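Local atomic coordinates of pectate lyase (PDB entry 5GT5), a protein that cleaves polygalacturonate and partly methylated pectin by elimination at sites within the chain, probably with calcium as cofactor. Residues W163-V168 with T187-T192; S262-H267 with N284-N289; D150-T155 with L176-K181. The protein carries 1 engineered substitution. One frame throughout, in Å; residues are numbered along the deposited sequence.

Interaction 1: W163-V168 with T187-T192; sequences WIDHCV and TISWST. Engineered in segment 163-168: V168 (natural residue Gly).
S189 OG accepts the indole N-H of W163 (NE1 to OG 3.0 Å, the oxygen 16° out of the ring plane) and donates to D165 OD2, 2.7 Å away on its anti lone pair, roles a serine can combine. D165 CG is anti to its backbone N (chi1 168°), carrying the carboxylate toward S189. D165 OD1 accepts from H166 ND1 at 2.7 Å, which fixes the imidazole's rotation. W190 CB lies over that ring's face, 3.5 Å from its centroid, the indole beyond nearly parallel (4°) but slid apart. An alanine in place of H166 would probably leave D165 OD1 without its imidazole N-H and open a gap beside W190 CB. Backbone bonds I164 N to T187 O and S189 N to I164 O hold the strands in register. S191 OG accepts from C167 N (3.1 Å), linking the two bends, and donates to S189 O within its own. Engineered V168 CG2 touches T192 CB. Strands 160-165 and 168-169, with the turn between, thus pair with strand 184-194 on the next coil of the beta-helix; strand 125-128 of the preceding coil lies on one flank, R128 salt-bridged to D165 OD1, and strand 262-271 on the other, its H267 stacking on W190.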
loop_
_atom_site.group_PDB
_atom_site.type_symbol
_atom_site.label_atom_id
_atom_site.label_comp_id
_atom_site.label_asym_id
_atom_site.label_seq_id
_atom_site.Cartn_x
_atom_site.Cartn_y
_atom_site.Cartn_z
ATOM N N TRP A 163 4.176 -9.204 6.269
ATOM C CA TRP A 163 5.084 -9.478 7.360
ATOM C C TRP A 163 5.163 -10.988 7.539
ATOM O O TRP A 163 4.166 -11.625 7.879
ATOM C CB TRP A 163 4.556 -8.814 8.648
ATOM C CG TRP A 163 5.514 -8.849 9.798
ATOM C CD1 TRP A 163 6.880 -8.930 9.711
ATOM C CD2 TRP A 163 5.197 -8.784 11.210
ATOM N NE1 TRP A 163 7.434 -8.900 10.988
ATOM C CE2 TRP A 163 6.429 -8.836 11.915
ATOM C CE3 TRP A 163 3.999 -8.724 11.944
ATOM C CZ2 TRP A 163 6.497 -8.788 13.318
ATOM C CZ3 TRP A 163 4.074 -8.666 13.326
ATOM C CH2 TRP A 163 5.300 -8.707 14.002
ATOM N N ILE A 164 6.350 -11.550 7.335
ATOM C CA ILE A 164 6.634 -12.946 7.620
ATOM C C ILE A 164 7.567 -12.952 8.819
ATOM O O ILE A 164 8.648 -12.353 8.760
ATOM C CB ILE A 164 7.290 -13.618 6.425
ATOM C CG1 ILE A 164 6.278 -13.684 5.269
ATOM C CG2 ILE A 164 7.742 -15.051 6.802
ATOM C CD1 ILE A 164 6.906 -13.854 3.882
ATOM N N ASP A 165 7.167 -13.602 9.920
ATOM C CA ASP A 165 7.913 -13.412 11.157
ATOM C C ASP A 165 7.874 -14.655 12.038
ATOM O O ASP A 165 6.855 -15.338 12.106
ATOM C CB ASP A 165 7.367 -12.175 11.907
ATOM C CG ASP A 165 7.877 -12.084 13.317
ATOM O OD1 ASP A 165 7.221 -12.691 14.205
ATOM O OD2 ASP A 165 8.929 -11.450 13.568
ATOM N N HIS A 166 8.999 -14.975 12.677
ATOM C CA HIS A 166 9.080 -16.194 13.494
ATOM C C HIS A 166 8.674 -17.447 12.717
ATOM O O HIS A 166 8.004 -18.354 13.222
ATOM C CB HIS A 166 8.270 -16.047 14.792
ATOM C CG HIS A 166 8.977 -15.258 15.852
ATOM N ND1 HIS A 166 8.773 -13.907 16.037
ATOM C CD2 HIS A 166 9.896 -15.646 16.767
ATOM C CE1 HIS A 166 9.535 -13.493 17.045
ATOM N NE2 HIS A 166 10.245 -14.516 17.481
ATOM N N CYS A 167 9.137 -17.519 11.481
ATOM C CA CYS A 167 8.958 -18.720 10.682
ATOM C C CYS A 167 10.282 -19.430 10.483
ATOM O O CYS A 167 11.351 -18.846 10.693
ATOM C CB CYS A 167 8.340 -18.389 9.314
ATOM S SG CYS A 167 6.608 -17.839 9.426
ATOM N N VAL A 168 10.195 -20.700 10.113
ATOM C CA VAL A 168 11.359 -21.532 9.808
ATOM C C VAL A 168 11.184 -22.173 8.444
ATOM O O VAL A 168 10.097 -22.681 8.140
ATOM C CB VAL A 168 11.524 -22.606 10.863
ATOM C CG1 VAL A 168 12.662 -23.592 10.501
ATOM C CG2 VAL A 168 11.860 -21.929 12.087
ATOM N N THR A 187 8.375 -7.151 5.202
ATOM C CA THR A 187 9.349 -7.373 6.262
ATOM C C THR A 187 9.408 -8.839 6.568
ATOM O O THR A 187 8.366 -9.474 6.785
ATOM C CB THR A 187 9.018 -6.599 7.550
ATOM O OG1 THR A 187 9.127 -5.197 7.283
ATOM C CG2 THR A 187 9.997 -6.982 8.688
ATOM N N ILE A 188 10.625 -9.378 6.585
ATOM C CA ILE A 188 10.828 -10.727 7.075
ATOM C C ILE A 188 11.736 -10.695 8.299
ATOM O O ILE A 188 12.891 -10.250 8.209
ATOM C CB ILE A 188 11.436 -11.661 5.988
ATOM C CG1 ILE A 188 10.643 -11.600 4.665
ATOM C CG2 ILE A 188 11.527 -13.087 6.524
ATOM C CD1 ILE A 188 11.169 -12.524 3.529
ATOM N N SER A 189 11.212 -11.140 9.456
ATOM C CA SER A 189 11.959 -10.968 10.702
ATOM C C SER A 189 11.905 -12.186 11.599
ATOM O O SER A 189 10.984 -13.017 11.504
ATOM C CB SER A 189 11.498 -9.728 11.475
ATOM O OG SER A 189 10.118 -9.817 11.824
ATOM N N TRP A 190 12.923 -12.311 12.447
ATOM C CA TRP A 190 12.952 -13.332 13.483
ATOM C C TRP A 190 12.748 -14.729 12.919
ATOM O O TRP A 190 12.091 -15.565 13.538
ATOM C CB TRP A 190 11.918 -13.014 14.605
ATOM C CG TRP A 190 12.389 -11.866 15.438
ATOM C CD1 TRP A 190 11.956 -10.563 15.390
ATOM C CD2 TRP A 190 13.439 -11.905 16.417
ATOM N NE1 TRP A 190 12.675 -9.797 16.295
ATOM C CE2 TRP A 190 13.574 -10.606 16.941
ATOM C CE3 TRP A 190 14.233 -12.925 16.935
ATOM C CZ2 TRP A 190 14.517 -10.293 17.919
ATOM C CZ3 TRP A 190 15.167 -12.607 17.924
ATOM C CH2 TRP A 190 15.297 -11.307 18.395
ATOM N N SER A 191 13.313 -14.986 11.746
ATOM C CA SER A 191 13.080 -16.243 11.023
ATOM C C SER A 191 14.356 -17.013 10.764
ATOM O O SER A 191 15.433 -16.422 10.663
ATOM C CB SER A 191 12.300 -16.001 9.718
ATOM O OG SER A 191 10.995 -15.485 10.028
ATOM N N THR A 192 14.207 -18.325 10.670
ATOM C CA THR A 192 15.333 -19.222 10.400
ATOM C C THR A 192 15.185 -19.827 9.019
ATOM O O THR A 192 14.088 -20.281 8.651
ATOM C CB THR A 192 15.341 -20.347 11.441
ATOM O OG1 THR A 192 15.651 -19.765 12.723
ATOM C CG2 THR A 192 16.394 -21.400 11.072
#

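Interaction 2: S262-H267 with N284-N289; sequences SITLHH and NAHAYN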
loop_
_atom_site.group_PDB
_atom_site.type_symbol
_atom_site.label_atom_id
_atom_site.label_comp_id
_atom_site.label_asym_id
_atom_site.label_seq_id
_atom_site.Cartn_x
_atom_site.Cartn_y
_atom_site.Cartn_z
ATOM N N SER A 262 10.226 -3.374 -2.319
ATOM C CA SER A 262 10.874 -3.003 -1.072
ATOM C C SER A 262 10.762 -4.151 -0.083
ATOM O O SER A 262 9.712 -4.843 0.022
ATOM C CB SER A 262 10.336 -1.688 -0.489
ATOM O OG SER A 262 8.959 -1.783 -0.101
ATOM N N ILE A 263 11.878 -4.391 0.602
ATOM C CA ILE A 263 11.948 -5.469 1.576
ATOM C C ILE A 263 12.935 -5.163 2.706
ATOM O O ILE A 263 14.013 -4.609 2.474
ATOM C CB ILE A 263 12.288 -6.808 0.873
ATOM C CG1 ILE A 263 12.157 -7.964 1.851
ATOM C CG2 ILE A 263 13.694 -6.829 0.247
ATOM C CD1 ILE A 263 12.098 -9.337 1.148
ATOM N N THR A 264 12.528 -5.501 3.927
ATOM C CA THR A 264 13.382 -5.451 5.107
ATOM C C THR A 264 13.569 -6.853 5.618
ATOM O O THR A 264 12.581 -7.588 5.805
ATOM C CB THR A 264 12.725 -4.628 6.231
ATOM O OG1 THR A 264 12.390 -3.332 5.725
ATOM C CG2 THR A 264 13.640 -4.502 7.442
ATOM N N LEU A 265 14.827 -7.230 5.879
ATOM C CA LEU A 265 15.175 -8.511 6.538
ATOM C C LEU A 265 15.858 -8.188 7.866
ATOM O O LEU A 265 16.813 -7.407 7.877
ATOM C CB LEU A 265 16.179 -9.299 5.680
ATOM C CG LEU A 265 15.805 -9.489 4.205
ATOM C CD1 LEU A 265 16.936 -10.177 3.463
ATOM C CD2 LEU A 265 14.501 -10.289 4.065
ATOM N N HIS A 266 15.424 -8.762 8.980
ATOM C CA HIS A 266 16.135 -8.485 10.227
ATOM C C HIS A 266 15.959 -9.562 11.264
ATOM O O HIS A 266 14.899 -10.215 11.331
ATOM C CB HIS A 266 15.831 -7.079 10.791
ATOM C CG HIS A 266 14.528 -6.951 11.490
ATOM N ND1 HIS A 266 14.380 -7.226 12.840
ATOM C CD2 HIS A 266 13.310 -6.539 11.057
ATOM C CE1 HIS A 266 13.131 -7.012 13.190
ATOM N NE2 HIS A 266 12.453 -6.589 12.125
ATOM N N HIS A 267 17.012 -9.768 12.068
ATOM C CA HIS A 267 16.996 -10.818 13.103
ATOM C C HIS A 267 16.653 -12.179 12.497
ATOM O O HIS A 267 15.949 -12.999 13.083
ATOM C CB HIS A 267 16.073 -10.424 14.287
ATOM C CG HIS A 267 16.595 -9.253 15.057
ATOM N ND1 HIS A 267 16.333 -7.938 14.702
ATOM C CD2 HIS A 267 17.448 -9.177 16.119
ATOM C CE1 HIS A 267 16.992 -7.123 15.497
ATOM N NE2 HIS A 267 17.663 -7.853 16.385
ATOM N N ASN A 284 14.568 -1.582 -3.462
ATOM C CA ASN A 284 15.255 -1.276 -2.219
ATOM C C ASN A 284 15.173 -2.432 -1.262
ATOM O O ASN A 284 14.093 -2.953 -0.998
ATOM C CB ASN A 284 14.628 -0.059 -1.526
ATOM C CG ASN A 284 14.817 1.210 -2.294
ATOM O OD1 ASN A 284 15.930 1.695 -2.457
ATOM N ND2 ASN A 284 13.704 1.789 -2.753
ATOM N N ALA A 285 16.320 -2.852 -0.737
ATOM C CA ALA A 285 16.352 -3.900 0.273
ATOM C C ALA A 285 17.243 -3.499 1.427
ATOM O O ALA A 285 18.366 -3.043 1.190
ATOM C CB ALA A 285 16.855 -5.200 -0.311
ATOM N N HIS A 286 16.763 -3.702 2.651
ATOM C CA HIS A 286 17.504 -3.378 3.866
ATOM C C HIS A 286 17.560 -4.614 4.745
ATOM O O HIS A 286 16.507 -5.138 5.153
ATOM C CB HIS A 286 16.795 -2.209 4.578
ATOM C CG HIS A 286 17.414 -1.816 5.890
ATOM N ND1 HIS A 286 16.655 -1.407 6.965
ATOM C CD2 HIS A 286 18.707 -1.706 6.270
ATOM C CE1 HIS A 286 17.456 -1.112 7.977
ATOM N NE2 HIS A 286 18.700 -1.296 7.593
ATOM N N ALA A 287 18.775 -5.083 5.027
ATOM C CA ALA A 287 18.993 -6.162 5.981
ATOM C C ALA A 287 19.771 -5.608 7.167
ATOM O O ALA A 287 20.815 -4.971 7.010
ATOM C CB ALA A 287 19.738 -7.302 5.343
ATOM N N TYR A 288 19.238 -5.822 8.359
ATOM C CA TYR A 288 19.969 -5.469 9.570
ATOM C C TYR A 288 19.910 -6.582 10.587
ATOM O O TYR A 288 18.919 -7.304 10.692
ATOM C CB TYR A 288 19.501 -4.130 10.160
ATOM C CG TYR A 288 18.103 -4.055 10.788
ATOM C CD1 TYR A 288 16.981 -3.739 10.012
ATOM C CD2 TYR A 288 17.915 -4.239 12.176
ATOM C CE1 TYR A 288 15.732 -3.586 10.594
ATOM C CE2 TYR A 288 16.647 -4.105 12.766
ATOM C CZ TYR A 288 15.568 -3.806 11.959
ATOM O OH TYR A 288 14.320 -3.665 12.517
ATOM N N ASN A 289 20.995 -6.755 11.344
ATOM C CA ASN A 289 21.041 -7.789 12.378
ATOM C C ASN A 289 20.632 -9.144 11.823
ATOM O O ASN A 289 19.827 -9.853 12.431
ATOM C CB ASN A 289 20.137 -7.439 13.572
ATOM C CG ASN A 289 20.642 -6.250 14.411
ATOM O OD1 ASN A 289 19.832 -5.605 15.080
ATOM N ND2 ASN A 289 21.950 -5.983 14.409
#
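H266 and Y288 lie side by side, pointing the same way. H266 CB stands over the centre of the Y288 ring, 3.4 Å from its centroid, as a CH-pi contact. The imidazole reaches past the ring's rim, its CG 3.3 Å from Y288 CZ, while Y288 OH comes over the centre of the imidazole. The planes are 6° apart but slid, so the two rings barely overlap. In both residues CG lies between the backbone N and the carbonyl carbon (chi1 78° in H266, 69° in Y288); this shared first torsion sends both rings the same way from their strands, and similar ring rotations leave the planes nearly parallel. One residue on, N289 CB meets the face of H267 in a second CH-pi contact, 3.8 Å from the ring centroid.

The parallel strands 262-266 and 284-288 belong to consecutive coils of the right-handed beta-helix of polysaccharide lyase family 1, in which equivalent residues stack coil upon coil, as these like-placed rings do.

Apolar contacts occupy the other face. I263 CG2 touches A285 CB at 3.6 Å, and L265 CB meets A287 CB; the alanines take little room beside the branched side chains.

Among the polar links, the backbone bonds alternate along the strands, from I263 N to N284 O through H286 N to I263 O and L265 N to H286 O, ending with Y288 N to L265 O at 2.9 Å. Beyond them, across the pair, H267 N makes two weak bonds, to Y288 O and N289 O. H266 ND1 and H267 ND1 share a nearly straight bond of 2.8 Å that holds each imidazole against turning. H267 NE2 is taken by D414, whose N bonds to N289 OD1, and Y288 OH bonds to T10.

Interaction 3: D150-T155 with L176-K181; sequences DWDYIT and LVDSKK
D152 and D178 both carry CG anti to the carbonyl carbon (chi1 -43° and -67°), and this brings the two carboxylates together from neighbouring coils. The side chains meet at about a right angle with their carboxylate planes turned 58° apart, D152 OD1 standing 3.4 Å from D178 OD2. Each acid has an N-H to steady it: D152 OD1 accepts from G175 N, and D178 OD1 from L248 N, which leaves D178 OD2 as the oxygen turned to D152.

Behind the acids the chains run as parallel strands of the beta-helix. I154 N donates to L176 O at 3.1 Å, and D178 N to I154 O at 2.9 Å, so I154 is held through both its N-H and its carbonyl. On the face away from the acids I154 CB packs against V177 CG1 at 4.2 Å; branched residues suit that inner side, where I164 and I188 also reach V177. At the start of the pairing L176 CD2 comes to the edge of the Y153 ring, near its plane, 3.9 Å from Y153 CD2. K180 runs out fully extended from CG, its CD resting 3.9 Å from T155 CG2, and this brings NZ to 5.2 Å from D152 OD2, near but not in contact.

Two acids this close, with D174 also beside D152, would repel one another unless positive charge lay between or near them. The cluster is therefore consistent with a calcium site formed by D152, D174 and D178; K180 might ease the repulsion from a distance, and R276, the probable active-site arginine, lies nearby.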
loop_
_atom_site.group_PDB
_atom_site.type_symbol
_atom_site.label_atom_id
_atom_site.label_comp_id
_atom_site.label_asym_id
_atom_site.label_seq_id
_atom_site.Cartn_x
_atom_site.Cartn_y
_atom_site.Cartn_z
ATOM N N ASP A 150 9.881 -25.440 -10.083
ATOM C CA ASP A 150 9.440 -24.098 -9.674
ATOM C C ASP A 150 8.707 -24.123 -8.340
ATOM O O ASP A 150 7.742 -23.387 -8.147
ATOM C CB ASP A 150 8.569 -23.433 -10.758
ATOM C CG ASP A 150 9.301 -23.229 -12.073
ATOM O OD1 ASP A 150 10.549 -23.113 -12.093
ATOM O OD2 ASP A 150 8.613 -23.174 -13.109
ATOM N N TRP A 151 9.127 -24.996 -7.421
ATOM C CA TRP A 151 8.544 -25.018 -6.083
ATOM C C TRP A 151 9.251 -24.059 -5.141
ATOM O O TRP A 151 10.470 -24.200 -4.927
ATOM C CB TRP A 151 8.666 -26.414 -5.464
ATOM C CG TRP A 151 8.043 -27.588 -6.180
ATOM C CD1 TRP A 151 7.034 -27.587 -7.126
ATOM C CD2 TRP A 151 8.394 -28.956 -5.962
ATOM N NE1 TRP A 151 6.740 -28.892 -7.495
ATOM C CE2 TRP A 151 7.568 -29.739 -6.806
ATOM C CE3 TRP A 151 9.333 -29.596 -5.146
ATOM C CZ2 TRP A 151 7.636 -31.137 -6.826
ATOM C CZ3 TRP A 151 9.412 -30.978 -5.176
ATOM C CH2 TRP A 151 8.586 -31.732 -6.031
ATOM N N ASP A 152 8.522 -23.093 -4.581
ATOM C CA ASP A 152 9.055 -22.110 -3.638
ATOM C C ASP A 152 8.157 -22.127 -2.428
ATOM O O ASP A 152 6.948 -22.331 -2.577
ATOM C CB ASP A 152 9.008 -20.706 -4.264
ATOM C CG ASP A 152 9.466 -20.703 -5.708
ATOM O OD1 ASP A 152 10.671 -20.656 -5.936
ATOM O OD2 ASP A 152 8.605 -20.733 -6.616
ATOM N N TYR A 153 8.662 -21.921 -1.215
ATOM C CA TYR A 153 7.750 -21.955 -0.079
ATOM C C TYR A 153 6.733 -20.811 -0.110
ATOM O O TYR A 153 5.554 -21.029 0.090
ATOM C CB TYR A 153 8.499 -21.943 1.247
ATOM C CG TYR A 153 9.124 -23.247 1.608
ATOM C CD1 TYR A 153 8.317 -24.371 1.850
ATOM C CD2 TYR A 153 10.489 -23.360 1.783
ATOM C CE1 TYR A 153 8.897 -25.576 2.208
ATOM C CE2 TYR A 153 11.073 -24.568 2.149
ATOM C CZ TYR A 153 10.258 -25.650 2.370
ATOM O OH TYR A 153 10.852 -26.853 2.711
ATOM N N ILE A 154 7.204 -19.589 -0.313
ATOM C CA ILE A 154 6.291 -18.430 -0.369
ATOM C C ILE A 154 6.732 -17.543 -1.515
ATOM O O ILE A 154 7.928 -17.207 -1.628
ATOM C CB ILE A 154 6.304 -17.609 0.931
ATOM C CG1 ILE A 154 5.867 -18.481 2.108
ATOM C CG2 ILE A 154 5.386 -16.387 0.803
ATOM C CD1 ILE A 154 5.951 -17.760 3.472
ATOM N N THR A 155 5.781 -17.168 -2.370
ATOM C CA THR A 155 5.996 -16.189 -3.450
ATOM C C THR A 155 4.996 -15.098 -3.233
ATOM O O THR A 155 3.793 -15.360 -3.017
ATOM C CB THR A 155 5.810 -16.801 -4.829
ATOM O OG1 THR A 155 6.731 -17.902 -4.972
ATOM C CG2 THR A 155 6.146 -15.821 -5.913
ATOM N N LEU A 176 13.027 -19.723 -1.221
ATOM C CA LEU A 176 12.427 -19.782 0.107
ATOM C C LEU A 176 11.312 -18.759 0.214
ATOM O O LEU A 176 10.150 -19.142 0.376
ATOM C CB LEU A 176 13.490 -19.551 1.170
ATOM C CG LEU A 176 14.651 -20.540 1.115
ATOM C CD1 LEU A 176 15.697 -20.183 2.203
ATOM C CD2 LEU A 176 14.147 -21.966 1.280
ATOM N N VAL A 177 11.635 -17.469 0.161
ATOM C CA VAL A 177 10.588 -16.449 0.069
ATOM C C VAL A 177 11.019 -15.498 -1.034
ATOM O O VAL A 177 12.078 -14.859 -0.939
ATOM C CB VAL A 177 10.353 -15.645 1.374
ATOM C CG1 VAL A 177 9.220 -14.638 1.164
ATOM C CG2 VAL A 177 10.022 -16.585 2.558
ATOM N N ASP A 178 10.226 -15.431 -2.104
ATOM C CA ASP A 178 10.491 -14.601 -3.276
ATOM C C ASP A 178 9.455 -13.519 -3.347
ATOM O O ASP A 178 8.290 -13.704 -2.929
ATOM C CB ASP A 178 10.425 -15.430 -4.533
ATOM C CG ASP A 178 11.548 -16.459 -4.628
ATOM O OD1 ASP A 178 12.569 -16.337 -3.926
ATOM O OD2 ASP A 178 11.404 -17.413 -5.440
ATOM N N SER A 179 9.854 -12.375 -3.876
ATOM C CA SER A 179 8.957 -11.230 -3.952
ATOM C C SER A 179 9.030 -10.685 -5.359
ATOM O O SER A 179 10.132 -10.352 -5.828
ATOM C CB SER A 179 9.354 -10.203 -2.904
ATOM O OG SER A 179 8.374 -9.181 -2.839
ATOM N N LYS A 180 7.894 -10.573 -6.041
ATOM C CA LYS A 180 7.856 -10.358 -7.472
ATOM C C LYS A 180 6.758 -9.368 -7.881
ATOM O O LYS A 180 5.836 -9.039 -7.095
ATOM C CB LYS A 180 7.564 -11.702 -8.179
ATOM C CG LYS A 180 8.554 -12.831 -7.939
ATOM C CD LYS A 180 8.086 -14.043 -8.747
ATOM C CE LYS A 180 9.015 -15.232 -8.578
ATOM N NZ LYS A 180 8.524 -16.384 -9.407
ATOM N N LYS A 181 6.837 -8.942 -9.134
ATOM C CA LYS A 181 5.784 -8.153 -9.757
ATOM C C LYS A 181 5.420 -6.934 -8.911
ATOM O O LYS A 181 4.247 -6.672 -8.621
ATOM C CB LYS A 181 4.591 -9.038 -10.080
ATOM C CG LYS A 181 4.970 -10.139 -11.080
ATOM C CD LYS A 181 3.779 -10.999 -11.449
ATOM C CE LYS A 181 2.837 -10.286 -12.413
ATOM N NZ LYS A 181 1.624 -11.110 -12.733
#

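In the fold
Interactions 1 and 2 lie side by side on one face of the beta-helix, their centres about 11 Å apart, because strands 184-194 and 262-271 are neighbours in it: I188 N and O pair with T264 O and H266 N. Interaction 3 belongs to a different sheet, that of strands 154-157 and 177-180, with its centre about 14 Å from that of interaction 1 and about 17 Å from that of interaction 2. Interactions 1 and 3 alternate along the chain, since each of these two coils contributes to both sheets, and they meet in the core through I164, I188, I154 and V177. Interaction 2 comes later. Stacked coils thus place the probable calcium ligands on one side of a shared apolar interior.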